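Thioredoxin Reductase (PDB 4F82) probably reduces hydrogen peroxide and organic hydroperoxides to water and alcohols, as a thiol-specific peroxidase of the Prx5 group of peroxiredoxins. Local coordinates at residues G47-F53 with I83-V89; T62-H67 with L140-M144. One frame throughout, in Å; residues are numbered along the deposited sequence.

Interaction 1. Residues G47-F53 with I83-V89; sequences GKRVVIF and IDEIWCV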
loop_
_atom_site.group_PDB
_atom_site.type_symbol
_atom_site.label_atom_id
_atom_site.label_comp_id
_atom_site.label_asym_id
_atom_site.label_seq_id
_atom_site.Cartn_x
_atom_site.Cartn_y
_atom_site.Cartn_z
ATOM N N GLY A 47 26.526 -7.082 -11.866
ATOM C CA GLY A 47 27.183 -6.579 -13.059
ATOM C C GLY A 47 26.649 -5.248 -13.562
ATOM O O GLY A 47 26.933 -4.879 -14.714
ATOM N N LYS A 48 25.896 -4.537 -12.714
ATOM C CA LYS A 48 25.321 -3.245 -13.069
ATOM C C LYS A 48 25.739 -2.138 -12.135
ATOM O O LYS A 48 26.181 -2.389 -10.992
ATOM C CB LYS A 48 23.800 -3.327 -13.007
ATOM C CG LYS A 48 23.230 -4.498 -13.727
ATOM C CD LYS A 48 21.712 -4.419 -13.659
ATOM C CE LYS A 48 21.056 -5.545 -14.454
ATOM N NZ LYS A 48 19.618 -5.759 -14.008
ATOM N N ARG A 49 25.582 -0.905 -12.612
ATOM C CA ARG A 49 25.711 0.237 -11.746
ATOM C C ARG A 49 24.285 0.817 -11.578
ATOM O O ARG A 49 23.666 1.221 -12.560
ATOM C CB ARG A 49 26.697 1.200 -12.387
ATOM C CG ARG A 49 27.015 2.384 -11.555
ATOM C CD ARG A 49 28.283 3.064 -12.087
ATOM N NE ARG A 49 28.384 4.380 -11.489
ATOM C CZ ARG A 49 28.951 4.608 -10.308
ATOM N NH1 ARG A 49 29.497 3.597 -9.635
ATOM N NH2 ARG A 49 28.994 5.842 -9.813
ATOM N N VAL A 50 23.773 0.809 -10.338
ATOM C CA VAL A 50 22.340 1.032 -10.045
ATOM C C VAL A 50 22.135 2.135 -9.002
ATOM O O VAL A 50 22.750 2.110 -7.951
ATOM C CB VAL A 50 21.709 -0.265 -9.490
ATOM C CG1 VAL A 50 20.211 -0.078 -9.104
ATOM C CG2 VAL A 50 21.865 -1.398 -10.482
ATOM N N VAL A 51 21.276 3.102 -9.291
ATOM C CA VAL A 51 20.832 4.022 -8.254
ATOM C C VAL A 51 19.550 3.485 -7.659
ATOM O O VAL A 51 18.600 3.214 -8.398
ATOM C CB VAL A 51 20.515 5.450 -8.821
ATOM C CG1 VAL A 51 19.840 6.320 -7.737
ATOM C CG2 VAL A 51 21.784 6.138 -9.381
ATOM N N ILE A 52 19.507 3.331 -6.337
ATOM C CA ILE A 52 18.268 2.958 -5.651
ATOM C C ILE A 52 17.842 4.085 -4.743
ATOM O O ILE A 52 18.634 4.506 -3.881
ATOM C CB ILE A 52 18.464 1.709 -4.779
ATOM C CG1 ILE A 52 18.972 0.535 -5.636
ATOM C CG2 ILE A 52 17.155 1.320 -4.119
ATOM C CD1 ILE A 52 19.391 -0.711 -4.772
ATOM N N PHE A 53 16.622 4.611 -4.937
ATOM C CA PHE A 53 16.098 5.561 -3.953
ATOM C C PHE A 53 14.844 4.928 -3.320
ATOM O O PHE A 53 13.997 4.360 -4.021
ATOM C CB PHE A 53 15.869 6.981 -4.537
ATOM C CG PHE A 53 14.771 7.067 -5.563
ATOM C CD1 PHE A 53 13.483 7.531 -5.214
ATOM C CD2 PHE A 53 14.994 6.677 -6.871
ATOM C CE1 PHE A 53 12.459 7.626 -6.182
ATOM C CE2 PHE A 53 13.957 6.759 -7.840
ATOM C CZ PHE A 53 12.692 7.222 -7.498
ATOM N N ILE A 83 25.061 5.133 -15.168
ATOM C CA ILE A 83 24.108 4.361 -14.368
ATOM C C ILE A 83 23.269 3.473 -15.274
ATOM O O ILE A 83 22.663 3.959 -16.240
ATOM C CB ILE A 83 23.150 5.297 -13.525
ATOM C CG1 ILE A 83 23.974 6.174 -12.551
ATOM C CG2 ILE A 83 22.007 4.479 -12.841
ATOM C CD1 ILE A 83 24.752 5.387 -11.450
ATOM N N ASP A 84 23.201 2.183 -14.949
ATOM C CA ASP A 84 22.491 1.213 -15.787
ATOM C C ASP A 84 21.012 1.192 -15.513
ATOM O O ASP A 84 20.203 1.114 -16.465
ATOM C CB ASP A 84 23.046 -0.185 -15.543
ATOM C CG ASP A 84 24.444 -0.338 -16.079
ATOM O OD1 ASP A 84 24.649 0.050 -17.245
ATOM O OD2 ASP A 84 25.333 -0.842 -15.338
ATOM N N GLU A 85 20.669 1.235 -14.226
ATOM C CA GLU A 85 19.264 1.263 -13.782
ATOM C C GLU A 85 18.990 2.213 -12.634
ATOM O O GLU A 85 19.843 2.425 -11.746
ATOM C CB GLU A 85 18.767 -0.132 -13.390
ATOM C CG GLU A 85 18.880 -1.129 -14.550
ATOM C CD GLU A 85 18.393 -2.520 -14.199
ATOM O OE1 GLU A 85 18.547 -3.423 -15.050
ATOM O OE2 GLU A 85 17.868 -2.731 -13.076
ATOM N N ILE A 86 17.776 2.752 -12.635
ATOM C CA ILE A 86 17.303 3.546 -11.492
ATOM C C ILE A 86 16.093 2.839 -10.889
ATOM O O ILE A 86 15.098 2.614 -11.575
ATOM C CB ILE A 86 16.877 4.955 -11.911
ATOM C CG1 ILE A 86 18.040 5.748 -12.518
ATOM C CG2 ILE A 86 16.369 5.728 -10.711
ATOM C CD1 ILE A 86 17.554 6.931 -13.455
ATOM N N TRP A 87 16.176 2.451 -9.622
ATOM C CA TRP A 87 15.029 1.824 -8.967
ATOM C C TRP A 87 14.385 2.743 -7.940
ATOM O O TRP A 87 15.062 3.453 -7.206
ATOM C CB TRP A 87 15.474 0.596 -8.193
ATOM C CG TRP A 87 16.164 -0.497 -8.958
ATOM C CD1 TRP A 87 16.509 -0.552 -10.291
ATOM C CD2 TRP A 87 16.636 -1.686 -8.360
ATOM N NE1 TRP A 87 17.160 -1.762 -10.562
ATOM C CE2 TRP A 87 17.264 -2.461 -9.377
ATOM C CE3 TRP A 87 16.582 -2.184 -7.038
ATOM C CZ2 TRP A 87 17.801 -3.733 -9.122
ATOM C CZ3 TRP A 87 17.137 -3.444 -6.781
ATOM C CH2 TRP A 87 17.737 -4.203 -7.826
ATOM N N CYS A 88 13.072 2.735 -7.890
ATOM C CA CYS A 88 12.361 3.329 -6.751
ATOM C C CYS A 88 11.908 2.190 -5.831
ATOM O O CYS A 88 11.110 1.332 -6.229
ATOM C CB CYS A 88 11.160 4.130 -7.223
ATOM S SG CYS A 88 10.118 4.731 -5.841
ATOM N N VAL A 89 12.405 2.167 -4.600
ATOM C CA VAL A 89 11.985 1.118 -3.680
ATOM C C VAL A 89 10.977 1.653 -2.662
ATOM O O VAL A 89 11.166 2.728 -2.101
ATOM C CB VAL A 89 13.181 0.519 -2.942
ATOM C CG1 VAL A 89 12.711 -0.367 -1.803
ATOM C CG2 VAL A 89 14.058 -0.286 -3.925
HETATM O O HOH W 1 27.221 -2.380 -16.572
#
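Val-51 and Phe-53 each stand between two residues of the neighbouring strand and exchange backbone bonds with both, the pattern of a parallel ladder. Val-51 N reaches Glu-85 O at 2.9 Å and Val-51 O accepts from Trp-87 N; Phe-53 N and O repeat this with Trp-87 O and Val-89 N. At the Arg-49 end of the pairing, Asp-84 N gives a 2.6 Å bond to Arg-49 O, and Asp-84 OD2 takes Arg-49 N at 2.7 Å on its anti side. A water joins the same OD2 to Gly-47 O.

The charged pair sits nearby: Lys-48 NZ forms a salt bridge with Glu-85 OE1 at 2.8 Å, from above the carboxylate plane, and also bonds to Gln-44 O. The other oxygen, Glu-85 OE2, receives Trp-87 NE1 through its anti lone pair at 2.8 Å, nearly in the indole plane, which fixes the turn of both groups; Arg-111 NH1 makes another salt bridge with this OE2.

Apolar contacts divide between the two sheet faces. On one, Val-50 CG1 rests 3.7 Å from the centroid of the Trp-87 five-membered ring, a CH-pi contact, while Ile-52 runs alongside the indole. On the other, the ring of Phe-53, swung over its own backbone (chi1 67°), covers Cys-88: CA lies over its face and SG stands obliquely 4.4 Å from its centroid. Ile-86 CG2 meets the edge of that ring.

Helix 61-80, which links the two parallel strands in the chain, packs on this second face, making a beta-alpha-beta unit of the thioredoxin fold.

Interaction 2. Residues T62-H67 with L140-M144; sequences TCSAQH and LRYAM
At the predicted peroxidatic site, Cys-63 in the first turn of helix 61-80 meets Arg-141 from the broken strand 137-147, the cysteine-arginine pairing known from peroxiredoxins; Cys-63 is the residue predicted to form the sulfenic acid intermediate. One guanidinium nitrogen serves two helix residues. Arg-141 NH1 donates to His-67 ND1 at 3.1 Å, with an N-H...N angle of 162°, and makes a weak, more bent bond to Cys-63 SG at 3.3 Å. The imidazole nitrogen lies in the guanidinium plane, at its edge, whereas NH1 is tilted about 20° from the ring plane of the histidine.

The arginine chain leaves the backbone extended, CG anti to N (chi1 -163°), which carries CG and CD past the imidazole as the two side chains run in opposite directions: Arg-141 CG comes within 3.4 Å of His-67 CE1. A bend at chi3 then sends the guanidinium toward Cys-63 and His-67. Across one face of the guanidinium lies Thr-62 CG2, 4.0 Å above the plane. Phe-162 adds a cation-pi contact to the arginine and also meets the imidazole ring.

On the far side of the histidine, NE2 bonds to Ser-165 O. That bond identifies NE2 as the protonated nitrogen and leaves ND1 to accept from Arg-141, so the ring is held at both nitrogens. With NH1 shared between a firm bond to His-67 ND1 and a weak one to Cys-63 SG, the histidine fixes the arginine beside the sulfur.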
loop_
_atom_site.group_PDB
_atom_site.type_symbol
_atom_site.label_atom_id
_atom_site.label_comp_id
_atom_site.label_asym_id
_atom_site.label_seq_id
_atom_site.Cartn_x
_atom_site.Cartn_y
_atom_site.Cartn_z
ATOM N N THR A 62 5.008 14.096 -1.276
ATOM C CA THR A 62 6.352 14.549 -1.663
ATOM C C THR A 62 6.968 13.499 -2.580
ATOM O O THR A 62 7.587 13.820 -3.616
ATOM C CB THR A 62 7.225 14.839 -0.456
ATOM O OG1 THR A 62 6.691 15.977 0.252
ATOM C CG2 THR A 62 8.671 15.136 -0.881
ATOM N N CYS A 63 6.781 12.238 -2.198
ATOM C CA CYS A 63 7.094 11.108 -3.077
ATOM C C CYS A 63 6.599 11.272 -4.515
ATOM O O CYS A 63 7.342 11.016 -5.465
ATOM C CB CYS A 63 6.511 9.824 -2.504
ATOM S SG CYS A 63 7.221 9.328 -0.893
ATOM N N SER A 64 5.351 11.678 -4.672
ATOM C CA SER A 64 4.701 11.747 -5.976
ATOM C C SER A 64 4.999 13.019 -6.781
ATOM O O SER A 64 5.190 12.948 -8.006
ATOM C CB SER A 64 3.171 11.638 -5.835
ATOM O OG SER A 64 2.786 10.386 -5.307
ATOM N N ALA A 65 4.982 14.170 -6.113
ATOM C CA ALA A 65 5.122 15.478 -6.774
ATOM C C ALA A 65 6.588 15.822 -7.072
ATOM O O ALA A 65 6.909 16.542 -8.018
ATOM C CB ALA A 65 4.512 16.591 -5.874
ATOM N N GLN A 66 7.475 15.319 -6.218
ATOM C CA GLN A 66 8.878 15.737 -6.226
ATOM C C GLN A 66 9.890 14.598 -6.419
ATOM O O GLN A 66 10.756 14.654 -7.304
ATOM C CB GLN A 66 9.197 16.399 -4.896
ATOM C CG GLN A 66 9.019 17.886 -4.854
ATOM C CD GLN A 66 9.961 18.466 -3.828
ATOM O OE1 GLN A 66 9.628 18.496 -2.651
ATOM N NE2 GLN A 66 11.172 18.869 -4.257
ATOM N N HIS A 67 9.832 13.604 -5.545
ATOM C CA HIS A 67 10.900 12.607 -5.491
ATOM C C HIS A 67 11.023 11.702 -6.746
ATOM O O HIS A 67 12.102 11.655 -7.349
ATOM C CB HIS A 67 10.853 11.791 -4.187
ATOM C CG HIS A 67 12.169 11.189 -3.819
ATOM N ND1 HIS A 67 12.348 10.416 -2.690
ATOM C CD2 HIS A 67 13.375 11.245 -4.444
ATOM C CE1 HIS A 67 13.621 10.042 -2.620
ATOM N NE2 HIS A 67 14.264 10.531 -3.668
ATOM N N LEU A 140 12.528 4.588 5.362
ATOM C CA LEU A 140 13.088 5.941 5.392
ATOM C C LEU A 140 13.232 6.380 3.953
ATOM O O LEU A 140 13.275 5.513 3.020
ATOM C CB LEU A 140 14.476 5.974 6.087
ATOM C CG LEU A 140 14.423 5.753 7.599
ATOM C CD1 LEU A 140 15.802 5.475 8.154
ATOM C CD2 LEU A 140 13.784 6.974 8.287
ATOM N N ARG A 141 13.366 7.690 3.759
ATOM C CA ARG A 141 13.703 8.205 2.429
ATOM C C ARG A 141 15.240 8.215 2.240
ATOM O O ARG A 141 15.965 8.770 3.078
ATOM C CB ARG A 141 13.131 9.622 2.242
ATOM C CG ARG A 141 13.069 10.057 0.754
ATOM C CD ARG A 141 12.616 11.526 0.604
ATOM N NE ARG A 141 11.297 11.732 1.199
ATOM C CZ ARG A 141 10.126 11.491 0.602
ATOM N NH1 ARG A 141 10.080 10.988 -0.636
ATOM N NH2 ARG A 141 8.994 11.721 1.266
ATOM N N TYR A 142 15.741 7.606 1.161
ATOM C CA TYR A 142 17.194 7.615 0.919
ATOM C C TYR A 142 17.561 7.473 -0.546
ATOM O O TYR A 142 16.738 7.130 -1.391
ATOM C CB TYR A 142 17.850 6.465 1.697
ATOM C CG TYR A 142 17.386 5.122 1.181
ATOM C CD1 TYR A 142 18.054 4.479 0.138
ATOM C CD2 TYR A 142 16.273 4.511 1.729
ATOM C CE1 TYR A 142 17.608 3.243 -0.350
ATOM C CE2 TYR A 142 15.816 3.274 1.259
ATOM C CZ TYR A 142 16.491 2.657 0.224
ATOM O OH TYR A 142 16.020 1.441 -0.205
ATOM N N ALA A 143 18.829 7.696 -0.864
ATOM C CA ALA A 143 19.308 7.211 -2.147
ATOM C C ALA A 143 20.692 6.610 -1.977
ATOM O O ALA A 143 21.521 7.121 -1.188
ATOM C CB ALA A 143 19.297 8.314 -3.257
ATOM N N MET A 144 20.931 5.511 -2.685
ATOM C CA MET A 144 22.260 4.906 -2.725
ATOM C C MET A 144 22.662 4.506 -4.132
ATOM O O MET A 144 21.815 4.222 -4.991
ATOM C CB MET A 144 22.326 3.692 -1.795
ATOM C CG MET A 144 21.256 2.641 -2.032
ATOM S SD MET A 144 21.336 1.407 -0.711
ATOM C CE MET A 144 19.960 0.356 -1.204
#

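Both contacts are buried, but interaction 1 is framework and interaction 2 lies at the predicted active site. The first builds two neighbouring strands of the sheet through repeated backbone bonds and apolar packing, with its polar side chains mostly toward the Lys-48 and Asp-84 end; the second joins helix 61-80 to strand 137-147 almost wholly through one arginine side chain, over a much smaller interface. Strand 49-55 lies between strands 85-90 and 137-147 in the sheet, and on the 137-147 side Met-144 N probably bonds to Ile-52 O. Phe-53 also reaches across: its CD1 packs 3.5 Å from His-67 NE2, so the Phe-53 ring of interaction 1 packs against the histidine of interaction 2.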